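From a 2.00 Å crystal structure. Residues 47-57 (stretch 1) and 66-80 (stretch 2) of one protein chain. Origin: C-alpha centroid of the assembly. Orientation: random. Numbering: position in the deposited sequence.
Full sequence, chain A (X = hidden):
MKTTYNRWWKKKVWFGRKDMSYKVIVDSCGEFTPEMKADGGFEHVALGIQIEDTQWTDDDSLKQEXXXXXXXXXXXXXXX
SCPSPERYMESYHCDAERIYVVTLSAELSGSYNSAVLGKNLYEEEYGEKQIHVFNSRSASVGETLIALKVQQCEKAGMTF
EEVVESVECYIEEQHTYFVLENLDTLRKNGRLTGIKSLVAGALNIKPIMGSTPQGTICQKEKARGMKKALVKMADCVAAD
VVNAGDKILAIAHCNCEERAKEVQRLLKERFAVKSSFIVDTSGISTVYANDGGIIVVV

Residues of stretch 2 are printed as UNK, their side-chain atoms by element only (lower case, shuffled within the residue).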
ATOM      1  N   LEU A  47       7.876   7.210  -6.156  1.00 22.63           N
ATOM      2  CA  LEU A  47       9.064   6.381  -6.145  1.00 22.77           C
ATOM      3  C   LEU A  47       9.625   6.234  -7.550  1.00 23.57           C
ATOM      4  O   LEU A  47       8.972   6.606  -8.527  1.00 23.53           O
ATOM      5  CB  LEU A  47       8.745   4.984  -5.586  1.00 22.37           C
ATOM      6  CG  LEU A  47       8.685   4.867  -4.075  1.00 20.83           C
ATOM      7  CD1 LEU A  47       7.292   5.257  -3.513  1.00 20.81           C
ATOM      8  CD2 LEU A  47       9.128   3.465  -3.633  1.00 18.06           C
ATOM      9  N   GLY A  48      10.832   5.689  -7.643  1.00 24.81           N
ATOM     10  CA  GLY A  48      11.464   5.368  -8.948  1.00 24.80           C
ATOM     11  C   GLY A  48      11.377   3.897  -9.291  1.00 25.46           C
ATOM     12  O   GLY A  48      11.360   3.057  -8.404  1.00 24.29           O
ATOM     13  N   ILE A  49      11.329   3.576 -10.591  1.00 26.33           N
ATOM     14  CA  ILE A  49      11.366   2.185 -11.047  1.00 27.48           C
ATOM     15  C   ILE A  49      12.453   2.105 -12.095  1.00 27.90           C
ATOM     16  O   ILE A  49      12.522   2.955 -12.947  1.00 28.18           O
ATOM     17  CB  ILE A  49      10.035   1.722 -11.664  1.00 27.69           C
ATOM     18  CG1 ILE A  49       8.929   1.673 -10.618  1.00 27.81           C
ATOM     19  CG2 ILE A  49      10.174   0.315 -12.370  1.00 26.43           C
ATOM     20  CD1 ILE A  49       7.543   1.898 -11.233  1.00 27.53           C
ATOM     21  N   GLN A  50      13.284   1.087 -11.983  1.00 28.98           N
ATOM     22  CA  GLN A  50      14.410   0.854 -12.888  1.00 30.12           C
ATOM     23  C   GLN A  50      14.376  -0.573 -13.457  1.00 29.67           C
ATOM     24  O   GLN A  50      14.437  -1.550 -12.714  1.00 29.15           O
ATOM     25  CB  GLN A  50      15.716   1.103 -12.124  1.00 30.51           C
ATOM     26  CG  GLN A  50      15.733   2.528 -11.488  1.00 34.16           C
ATOM     27  CD  GLN A  50      15.232   2.589 -10.019  1.00 36.16           C
ATOM     28  OE1 GLN A  50      15.445   1.655  -9.237  1.00 41.99           O
ATOM     29  NE2 GLN A  50      14.633   3.717  -9.640  1.00 34.67           N
ATOM     30  N   ILE A  51      14.248  -0.676 -14.778  1.00 30.25           N
ATOM     31  CA  ILE A  51      14.217  -1.964 -15.485  1.00 31.22           C
ATOM     32  C   ILE A  51      15.165  -1.838 -16.690  1.00 33.19           C
ATOM     33  O   ILE A  51      14.937  -1.026 -17.576  1.00 31.68           O
ATOM     34  CB  ILE A  51      12.826  -2.331 -16.004  1.00 30.70           C
ATOM     35  CG1 ILE A  51      11.834  -2.427 -14.851  1.00 30.84           C
ATOM     36  CG2 ILE A  51      12.882  -3.710 -16.736  1.00 28.27           C
ATOM     37  CD1 ILE A  51      10.409  -2.253 -15.265  1.00 31.24           C
ATOM     38  N   GLU A  52      16.243  -2.589 -16.663  1.00 36.55           N
ATOM     39  CA  GLU A  52      17.288  -2.492 -17.708  1.00 40.38           C
ATOM     40  C   GLU A  52      17.787  -1.050 -17.785  1.00 42.10           C
ATOM     41  O   GLU A  52      18.340  -0.586 -16.791  1.00 43.19           O
ATOM     42  CB  GLU A  52      16.772  -3.080 -19.025  1.00 40.63           C
ATOM     43  CG  GLU A  52      16.621  -4.580 -18.884  1.00 44.20           C
ATOM     44  CD  GLU A  52      16.016  -5.276 -20.104  1.00 48.06           C
ATOM     45  OE1 GLU A  52      15.150  -4.684 -20.821  1.00 49.61           O
ATOM     46  OE2 GLU A  52      16.408  -6.447 -20.298  1.00 51.00           O
ATOM     47  N   ASP A  53      17.590  -0.331 -18.892  1.00 44.31           N
ATOM     48  CA  ASP A  53      18.120   1.064 -19.008  1.00 45.50           C
ATOM     49  C   ASP A  53      17.036   2.088 -18.927  1.00 45.07           C
ATOM     50  O   ASP A  53      17.264   3.294 -19.198  1.00 46.11           O
ATOM     51  CB  ASP A  53      18.839   1.252 -20.345  1.00 46.49           C
ATOM     52  CG  ASP A  53      20.077   0.412 -20.443  1.00 49.43           C
ATOM     53  OD1 ASP A  53      21.022   0.635 -19.633  1.00 51.93           O
ATOM     54  OD2 ASP A  53      20.079  -0.487 -21.325  1.00 53.38           O
ATOM     55  N   THR A  54      15.838   1.618 -18.609  1.00 43.62           N
ATOM     56  CA  THR A  54      14.730   2.492 -18.456  1.00 43.15           C
ATOM     57  C   THR A  54      14.663   2.843 -16.960  1.00 42.13           C
ATOM     58  O   THR A  54      14.849   2.013 -16.081  1.00 40.65           O
ATOM     59  CB  THR A  54      13.431   1.831 -18.945  1.00 43.56           C
ATOM     60  OG1 THR A  54      13.616   1.390 -20.298  1.00 43.80           O
ATOM     61  CG2 THR A  54      12.267   2.813 -18.852  1.00 43.44           C
ATOM     62  N   GLN A  55      14.455   4.112 -16.714  1.00 41.72           N
ATOM     63  CA  GLN A  55      14.311   4.628 -15.394  1.00 41.51           C
ATOM     64  C   GLN A  55      13.056   5.401 -15.518  1.00 39.96           C
ATOM     65  O   GLN A  55      13.013   6.335 -16.335  1.00 40.75           O
ATOM     66  CB  GLN A  55      15.392   5.629 -15.106  1.00 42.39           C
ATOM     67  CG  GLN A  55      16.615   5.089 -14.554  1.00 45.61           C
ATOM     68  CD  GLN A  55      17.594   6.213 -14.319  1.00 50.54           C
ATOM     69  OE1 GLN A  55      17.188   7.386 -14.171  1.00 54.32           O
ATOM     70  NE2 GLN A  55      18.884   5.888 -14.310  1.00 53.05           N
ATOM     71  N   TRP A  56      12.057   5.036 -14.726  1.00 37.30           N
ATOM     72  CA  TRP A  56      10.778   5.705 -14.738  1.00 35.69           C
ATOM     73  C   TRP A  56      10.403   6.223 -13.337  1.00 34.41           C
ATOM     74  O   TRP A  56      10.879   5.715 -12.339  1.00 33.26           O
ATOM     75  CB  TRP A  56       9.697   4.704 -15.110  1.00 36.27           C
ATOM     76  CG  TRP A  56       9.492   4.420 -16.564  1.00 37.89           C
ATOM     77  CD1 TRP A  56       9.445   5.327 -17.592  1.00 39.84           C
ATOM     78  CD2 TRP A  56       9.186   3.149 -17.134  1.00 38.34           C
ATOM     79  NE1 TRP A  56       9.153   4.678 -18.785  1.00 40.62           N
ATOM     80  CE2 TRP A  56       8.998   3.342 -18.523  1.00 39.79           C
ATOM     81  CE3 TRP A  56       9.062   1.868 -16.610  1.00 37.36           C
ATOM     82  CZ2 TRP A  56       8.688   2.293 -19.382  1.00 40.65           C
ATOM     83  CZ3 TRP A  56       8.754   0.833 -17.460  1.00 39.11           C
ATOM     84  CH2 TRP A  56       8.573   1.045 -18.833  1.00 40.34           C
ATOM     85  N   THR A  57       9.500   7.185 -13.306  1.00 32.95           N
ATOM     86  CA  THR A  57       8.905   7.681 -12.098  1.00 33.10           C
ATOM     87  C   THR A  57       7.534   7.032 -12.007  1.00 32.37           C
ATOM     88  O   THR A  57       6.793   6.951 -13.014  1.00 30.53           O
ATOM     89  CB  THR A  57       8.859   9.233 -12.106  1.00 33.59           C
ATOM     90  OG1 THR A  57      10.207   9.710 -12.200  1.00 35.68           O
ATOM     91  CG2 THR A  57       8.234   9.803 -10.843  1.00 32.85           C
ATOM     92  N   UNK A  66       2.198  -0.646 -20.298  1.00 27.34           N
ATOM     93  CA  UNK A  66       3.598  -0.445 -20.690  1.00 27.75           C
ATOM     94  C   UNK A  66       4.569  -1.010 -19.653  1.00 26.36           C
ATOM     95  O   UNK A  66       5.630  -1.567 -19.943  1.00 24.52           O
ATOM     96  o   UNK A  66       6.512   3.056 -22.337  1.00 46.43           O
ATOM     97  c   UNK A  66       5.311   1.348 -21.224  1.00 35.06           C
ATOM     98  c   UNK A  66       3.849   1.054 -20.917  1.00 30.11           C
ATOM     99  c   UNK A  66       5.591   2.815 -21.516  1.00 41.73           C
ATOM    100  o   UNK A  66       4.950   3.698 -20.883  1.00 44.36           O
ATOM    101  N   UNK A  67       4.230  -0.844 -18.395  1.00 25.36           N
ATOM    102  CA  UNK A  67       5.110  -1.364 -17.359  1.00 25.24           C
ATOM    103  C   UNK A  67       5.123  -2.886 -17.353  1.00 23.95           C
ATOM    104  O   UNK A  67       6.165  -3.501 -17.264  1.00 24.60           O
ATOM    105  c   UNK A  67       4.619  -0.642 -13.508  1.00 24.20           C
ATOM    106  c   UNK A  67       5.304  -1.357 -14.714  1.00 25.73           C
ATOM    107  c   UNK A  67       6.813  -1.165 -14.695  1.00 26.73           C
ATOM    108  c   UNK A  67       4.638  -0.807 -15.985  1.00 25.50           C
ATOM    109  N   UNK A  68       3.957  -3.509 -17.435  1.00 23.60           N
ATOM    110  CA  UNK A  68       3.892  -4.979 -17.448  1.00 23.54           C
ATOM    111  C   UNK A  68       4.639  -5.553 -18.645  1.00 24.97           C
ATOM    112  O   UNK A  68       5.273  -6.583 -18.539  1.00 24.86           O
ATOM    113  c   UNK A  68       0.126  -5.622 -16.296  1.00 21.40           C
ATOM    114  c   UNK A  68       1.652  -5.341 -16.146  1.00 22.34           C
ATOM    115  c   UNK A  68       2.299  -6.253 -15.067  1.00 19.65           C
ATOM    116  c   UNK A  68       2.429  -5.436 -17.479  1.00 23.36           C
ATOM    117  N   UNK A  69       4.532  -4.890 -19.798  1.00 25.83           N
ATOM    118  CA  UNK A  69       5.231  -5.374 -21.016  1.00 26.30           C
ATOM    119  C   UNK A  69       6.751  -5.238 -20.857  1.00 26.73           C
ATOM    120  O   UNK A  69       7.510  -6.139 -21.225  1.00 25.71           O
ATOM    121  c   UNK A  69       3.339  -6.442 -23.388  1.00 25.36           C
ATOM    122  c   UNK A  69       3.361  -5.003 -22.765  1.00 25.06           C
ATOM    123  c   UNK A  69       2.889  -3.994 -23.739  1.00 24.29           C
ATOM    124  c   UNK A  69       4.758  -4.598 -22.259  1.00 25.67           C
ATOM    125  N   UNK A  70       7.196  -4.121 -20.269  1.00 27.39           N
ATOM    126  CA  UNK A  70       8.623  -3.988 -20.002  1.00 27.31           C
ATOM    127  C   UNK A  70       9.132  -5.053 -19.031  1.00 26.78           C
ATOM    128  O   UNK A  70      10.216  -5.647 -19.222  1.00 26.00           O
ATOM    129  c   UNK A  70      10.410  -2.321 -19.267  1.00 31.54           C
ATOM    130  c   UNK A  70       8.941  -2.568 -19.502  1.00 28.16           C
ATOM    131  c   UNK A  70      11.242  -2.475 -20.559  1.00 35.41           C
ATOM    132  c   UNK A  70      12.636  -1.880 -20.397  1.00 38.63           C
ATOM    133  n   UNK A  70      13.368  -1.839 -21.700  1.00 39.88           N
ATOM    134  N   UNK A  71       8.376  -5.299 -17.962  1.00 26.99           N
ATOM    135  CA  UNK A  71       8.720  -6.405 -17.039  1.00 26.79           C
ATOM    136  C   UNK A  71       8.798  -7.746 -17.773  1.00 27.69           C
ATOM    137  O   UNK A  71       9.700  -8.575 -17.542  1.00 27.15           O
ATOM    138  c   UNK A  71       7.918  -7.861 -15.096  1.00 26.64           C
ATOM    139  c   UNK A  71       6.517  -5.126 -14.033  1.00 21.14           C
ATOM    140  c   UNK A  71       7.775  -5.282 -14.932  1.00 24.14           C
ATOM    141  c   UNK A  71       7.703  -6.528 -15.862  1.00 26.65           C
ATOM    142  N   UNK A  72       7.810  -7.998 -18.612  1.00 29.15           N
ATOM    143  CA  UNK A  72       7.732  -9.312 -19.289  1.00 30.14           C
ATOM    144  C   UNK A  72       8.926  -9.493 -20.240  1.00 31.77           C
ATOM    145  O   UNK A  72       9.490 -10.588 -20.355  1.00 31.74           O
ATOM    146  c   UNK A  72       6.411  -9.436 -20.020  1.00 29.09           C
ATOM    147  N   UNK A  73       9.326  -8.406 -20.894  1.00 34.18           N
ATOM    148  CA  UNK A  73      10.457  -8.422 -21.847  1.00 36.46           C
ATOM    149  C   UNK A  73      11.794  -8.528 -21.186  1.00 37.12           C
ATOM    150  O   UNK A  73      12.679  -9.201 -21.697  1.00 36.83           O
ATOM    151  c   UNK A  73      10.471  -7.145 -22.677  1.00 37.48           C
ATOM    152  o   UNK A  73       7.700  -5.758 -24.456  1.00 45.18           O
ATOM    153  o   UNK A  73       9.675  -4.812 -24.015  1.00 50.63           O
ATOM    154  c   UNK A  73       9.415  -7.181 -23.715  1.00 41.44           C
ATOM    155  c   UNK A  73       8.899  -5.812 -24.099  1.00 45.60           C
ATOM    156  N   UNK A  74      11.950  -7.844 -20.058  1.00 37.58           N
ATOM    157  CA  UNK A  74      13.222  -7.801 -19.389  1.00 38.77           C
ATOM    158  C   UNK A  74      13.563  -9.087 -18.653  1.00 39.70           C
ATOM    159  O   UNK A  74      12.853  -9.533 -17.738  1.00 40.46           O
ATOM    160  c   UNK A  74      13.258  -6.656 -18.374  1.00 39.00           C
ATOM    161  o   UNK A  74      14.306  -6.903 -17.460  1.00 39.92           O
ATOM    162  N   UNK A  75      14.723  -9.613 -18.970  1.00 40.49           N
ATOM    163  CA  UNK A  75      15.205 -10.805 -18.321  1.00 41.81           C
ATOM    164  C   UNK A  75      15.676 -10.495 -16.897  1.00 41.79           C
ATOM    165  O   UNK A  75      15.534 -11.321 -16.001  1.00 42.68           O
ATOM    166  c   UNK A  75      16.366 -11.432 -19.122  1.00 42.40           C
ATOM    167  o   UNK A  75      16.946 -12.466 -18.332  1.00 45.75           O
ATOM    168  c   UNK A  75      17.421 -10.410 -19.432  1.00 42.41           C
ATOM    169  N   UNK A  76      16.212  -9.305 -16.669  1.00 40.63           N
ATOM    170  CA  UNK A  76      16.592  -8.965 -15.316  1.00 40.51           C
ATOM    171  C   UNK A  76      15.400  -8.349 -14.522  1.00 39.28           C
ATOM    172  O   UNK A  76      14.521  -7.649 -15.026  1.00 37.76           O
ATOM    173  c   UNK A  76      17.782  -8.035 -15.321  1.00 40.87           C
ATOM    174  o   UNK A  76      17.458  -6.923 -16.123  1.00 43.84           O
ATOM    175  N   UNK A  77      15.412  -8.679 -13.257  1.00 38.52           N
ATOM    176  CA  UNK A  77      14.433  -8.259 -12.296  1.00 37.59           C
ATOM    177  C   UNK A  77      14.363  -6.717 -12.127  1.00 36.00           C
ATOM    178  O   UNK A  77      15.392  -6.040 -12.106  1.00 35.69           O
ATOM    179  c   UNK A  77      14.877  -8.927 -11.012  1.00 37.98           C
ATOM    180  s   UNK A  77      13.739  -8.708  -9.787  1.00 39.36           S
ATOM    181  N   UNK A  78      13.164  -6.148 -12.048  1.00 34.32           N
ATOM    182  CA  UNK A  78      13.022  -4.702 -11.831  1.00 33.25           C
ATOM    183  C   UNK A  78      13.628  -4.278 -10.473  1.00 32.23           C
ATOM    184  O   UNK A  78      13.705  -5.076  -9.556  1.00 31.58           O
ATOM    185  c   UNK A  78      11.565  -4.275 -11.918  1.00 32.61           C
ATOM    186  N   UNK A  79      14.085  -3.037 -10.387  1.00 31.88           N
ATOM    187  CA  UNK A  79      14.619  -2.455  -9.130  1.00 31.68           C
ATOM    188  C   UNK A  79      13.808  -1.208  -8.892  1.00 30.06           C
ATOM    189  O   UNK A  79      13.238  -0.660  -9.831  1.00 30.30           O
ATOM    190  n   UNK A  79      17.183  -6.906  -8.114  1.00 44.94           N
ATOM    191  c   UNK A  79      17.132  -5.726  -9.069  1.00 44.43           C
ATOM    192  c   UNK A  79      17.083  -3.217  -9.443  1.00 36.17           C
ATOM    193  c   UNK A  79      16.938  -4.354  -8.401  1.00 40.30           C
ATOM    194  c   UNK A  79      16.098  -2.062  -9.239  1.00 32.42           C
ATOM    195  N   UNK A  80      13.737  -0.774  -7.638  1.00 28.28           N
ATOM    196  CA  UNK A  80      12.926   0.395  -7.293  1.00 26.46           C
ATOM    197  C   UNK A  80      13.709   1.301  -6.333  1.00 25.79           C
ATOM    198  O   UNK A  80      14.710   0.872  -5.732  1.00 24.64           O
ATOM    199  c   UNK A  80      11.558  -0.032  -6.716  1.00 26.76           C
ATOM    200  c   UNK A  80      10.714  -0.761  -7.809  1.00 25.38           C
ATOM    201  o   UNK A  80      11.717  -0.897  -5.582  1.00 24.26           O
TER

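Position 66 lies in a helix that begins earlier in the chain. Its side chain has three carbons in a row, the last carrying two oxygens, and one oxygen comes near the Trp 56 ring. This carboxylate on a long arm is Glu 66; its OE2 lies 3.7 Å from CZ2 of Trp 56.

Position 67 has four carbons, forked at the second. One tip carbon meets Ile 51 and Trp 56. This is Leu 67; its CD1 reaches CD1 of Ile 51 at 3.8 Å and CZ3 of Trp 56 at 3.9 Å.

Positions 68 and 69 show the same four carbons with the same fork. Neither touches stretch 1. They are Leu 68 and Leu 69.

Position 70 has four carbons in a row ending in nitrogen. The chain passes Trp 56 and Thr 54, and the nitrogen nears Glu 52. This is Lys 70, whose CA-to-CB bond points toward stretch 1. Its CB sits at the edge of the Trp 56 ring, 3.7 Å from CH2. Its CE is 3.4 Å from OG1 of Thr 54. Its NZ forms a salt bridge with OE1 of Glu 52 at 3.5 Å, a weak hydrogen bond.

Position 71 has four carbons, forked at the first, one arm two carbons long. CB points away, yet a carbon nears Ile 51. This is Ile 71; its CG1 is 4.0 Å from CD1 of Ile 51.

Position 72 has one carbon and no contact: Ala 72. Position 73 has three carbons, the third with two oxygens, also without contact: Glu 73.

Position 74 has one carbon, then one oxygen. The helix has ended here. CB packs 3.4 Å from CG2 of Ile 51. This is Ser 74.

Position 75 has a carbon carrying one oxygen and one carbon. Its backbone N is 3.8 Å from OE2 of Glu 52. This is Thr 75.

Position 76 is again one carbon, then oxygen, the oxygen near Glu 52: Ser 76. Its OG is 3.7 Å from CG of Glu 52, and its backbone O accepts a hydrogen bond from OG of Ser 74 at 2.6 Å.

Position 77 has a carbon and a sulfur, directed away: Cys 77. Position 78 has a single carbon, CB, 3.5 Å from CG1 of Ile 51: Ala 78.

Position 79 has four carbons in a row ending in nitrogen. The side-chain end leads away, but the backbone pairs with Gln 50. This is Lys 79.

Position 80 has a carbon bearing one oxygen and one carbon, the latter near Ile 49: Thr 80. Its CG2 is 4.1 Å from CG1 of Ile 49.

The contact has two parts. An antiparallel pairing joins the strands: Gln 50 N to Lys 79 O and Lys 79 N to Gln 50 O, both 2.8 Å and nearly straight. The helix packs through Leu 67 and Lys 70 against Ile 51 and Trp 56. Ile 51 links both parts, touching Leu 67 and Ala 78.

Stretch 2 (66-80) ELLLKIAESTSCAKT
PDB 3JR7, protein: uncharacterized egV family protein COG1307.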